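PDB 6O2D: inner kinetochore subunit cnp3 from Schizosaccharomyces pombe, which binds centromeric DNA and acts as a kinetochore adaptor within the inner network that serves as a platform for outer kinetochore assembly. Local coordinates for residues B[143-146]-B[147-151]. Residues are numbered along the deposited sequence; the frame is centred on the assembly and turned at random.
Sequences TLEN and KRRGI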
loop_
_atom_site.group_PDB
_atom_site.type_symbol
_atom_site.label_atom_id
_atom_site.label_comp_id
_atom_site.label_asym_id
_atom_site.label_seq_id
_atom_site.Cartn_x
_atom_site.Cartn_y
_atom_site.Cartn_z
ATOM N N THR B 143 -15.889 -2.634 -1.773
ATOM C CA THR B 143 -16.871 -2.366 -2.817
ATOM C C THR B 143 -18.206 -3.034 -2.517
ATOM O O THR B 143 -19.265 -2.468 -2.808
ATOM C CB THR B 143 -16.332 -2.827 -4.168
ATOM O OG1 THR B 143 -16.017 -4.225 -4.103
ATOM C CG2 THR B 143 -15.072 -2.047 -4.516
ATOM N N LEU B 144 -18.177 -4.245 -1.957
ATOM C CA LEU B 144 -19.421 -4.900 -1.567
ATOM C C LEU B 144 -20.112 -4.111 -0.461
ATOM O O LEU B 144 -21.315 -3.825 -0.537
ATOM C CB LEU B 144 -19.144 -6.341 -1.130
ATOM C CG LEU B 144 -20.324 -7.212 -0.674
ATOM C CD1 LEU B 144 -21.513 -7.108 -1.617
ATOM C CD2 LEU B 144 -19.900 -8.665 -0.541
ATOM N N GLU B 145 -19.355 -3.725 0.568
ATOM C CA GLU B 145 -19.940 -2.980 1.678
ATOM C C GLU B 145 -20.482 -1.633 1.219
ATOM O O GLU B 145 -21.570 -1.217 1.640
ATOM C CB GLU B 145 -18.902 -2.791 2.785
ATOM C CG GLU B 145 -19.469 -2.397 4.138
ATOM C CD GLU B 145 -20.208 -3.547 4.802
ATOM O OE1 GLU B 145 -20.110 -4.689 4.308
ATOM O OE2 GLU B 145 -20.863 -3.320 5.841
ATOM N N ASN B 146 -19.743 -0.942 0.347
ATOM C CA ASN B 146 -20.221 0.331 -0.179
ATOM C C ASN B 146 -21.543 0.162 -0.906
ATOM O O ASN B 146 -22.422 1.027 -0.821
ATOM C CB ASN B 146 -19.184 0.944 -1.113
ATOM C CG ASN B 146 -17.872 1.230 -0.419
ATOM O OD1 ASN B 146 -17.779 1.194 0.805
ATOM N ND2 ASN B 146 -16.843 1.517 -1.204
ATOM N N LYS B 147 -21.700 -0.937 -1.646
ATOM C CA LYS B 147 -22.963 -1.147 -2.338
ATOM C C LYS B 147 -24.102 -1.385 -1.353
ATOM O O LYS B 147 -25.178 -0.798 -1.497
ATOM C CB LYS B 147 -22.840 -2.319 -3.314
ATOM C CG LYS B 147 -23.846 -2.277 -4.451
ATOM C CD LYS B 147 -24.149 -3.664 -5.004
ATOM C CE LYS B 147 -25.419 -3.649 -5.847
ATOM N NZ LYS B 147 -25.264 -4.491 -7.067
ATOM N N ARG B 148 -23.869 -2.182 -0.306
ATOM C CA ARG B 148 -24.956 -2.508 0.615
ATOM C C ARG B 148 -25.301 -1.365 1.566
ATOM O O ARG B 148 -26.461 -1.240 1.972
ATOM C CB ARG B 148 -24.594 -3.746 1.437
ATOM C CG ARG B 148 -24.520 -5.038 0.643
ATOM C CD ARG B 148 -24.054 -6.184 1.520
ATOM N NE ARG B 148 -24.239 -7.481 0.878
ATOM C CZ ARG B 148 -23.509 -8.558 1.152
ATOM N NH1 ARG B 148 -22.542 -8.491 2.060
ATOM N NH2 ARG B 148 -23.745 -9.701 0.520
ATOM N N ARG B 149 -24.327 -0.535 1.946
ATOM C CA ARG B 149 -24.575 0.546 2.887
ATOM C C ARG B 149 -24.516 1.939 2.288
ATOM O O ARG B 149 -24.879 2.900 2.972
ATOM C CB ARG B 149 -23.580 0.466 4.050
ATOM C CG ARG B 149 -23.934 -0.571 5.087
ATOM C CD ARG B 149 -22.713 -0.910 5.903
ATOM N NE ARG B 149 -21.843 0.243 6.098
ATOM C CZ ARG B 149 -20.882 0.291 7.012
ATOM N NH1 ARG B 149 -20.658 -0.750 7.800
ATOM N NH2 ARG B 149 -20.145 1.375 7.140
ATOM N N GLY B 150 -24.073 2.081 1.054
ATOM C CA GLY B 150 -23.895 3.394 0.486
ATOM C C GLY B 150 -22.545 4.000 0.838
ATOM O O GLY B 150 -21.724 3.441 1.579
ATOM N N ILE B 151 -22.308 5.163 0.247
ATOM C CA ILE B 151 -21.040 5.866 0.368
ATOM C C ILE B 151 -21.153 7.098 1.251
ATOM O O ILE B 151 -20.125 7.723 1.562
ATOM C CB ILE B 151 -20.496 6.234 -1.028
ATOM C CG1 ILE B 151 -20.751 5.070 -2.000
ATOM C CG2 ILE B 151 -19.032 6.497 -0.974
ATOM C CD1 ILE B 151 -22.065 5.164 -2.813
#
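Glu145 and Arg149 form an i to i+4 salt bridge across one turn of helix 143-149. OE2 of Glu145 lies 3.2 Å from NH1 of Arg149, in a bond that is bent and weak as a hydrogen bond, with the carboxylate and guanidinium planes 77° apart. A bend of the glutamate at chi2 (72°) carries the carboxylate over to the arginine, while CG of Glu145 sits above one face of the Arg149 guanidinium, displaced toward the rim. Arg149 is held a second time, since NH2 donates to the backbone oxygen of Trp24 of the second subunit.

The neighbouring i to i+4 pair is apolar on one side: CD1 of Leu144 lies over the centre of the Arg148 guanidinium, 3.7 Å from CZ. The backbone beneath keeps the i+4 to i hydrogen bonds of an alpha helix. Lys147 N, Arg148 N and Arg149 N donate to the carbonyl oxygens of Thr143, Leu144 and Glu145, and Gly150 N adds a weak bond to Asn146 O. Gly150, with positive phi (85°), takes the chain out of the helix.

At the other end Asp142 OD1 accepts from Glu145 N, the bond of a helix N-cap, and Thr143 OG1 accepts from Leu144 N of the second subunit and is hydrogen-bonded to Thr143 OG1 of that subunit. A short capped helix thus follows the last strand of the cupin domain, 133-140, and packs at the dimer interface.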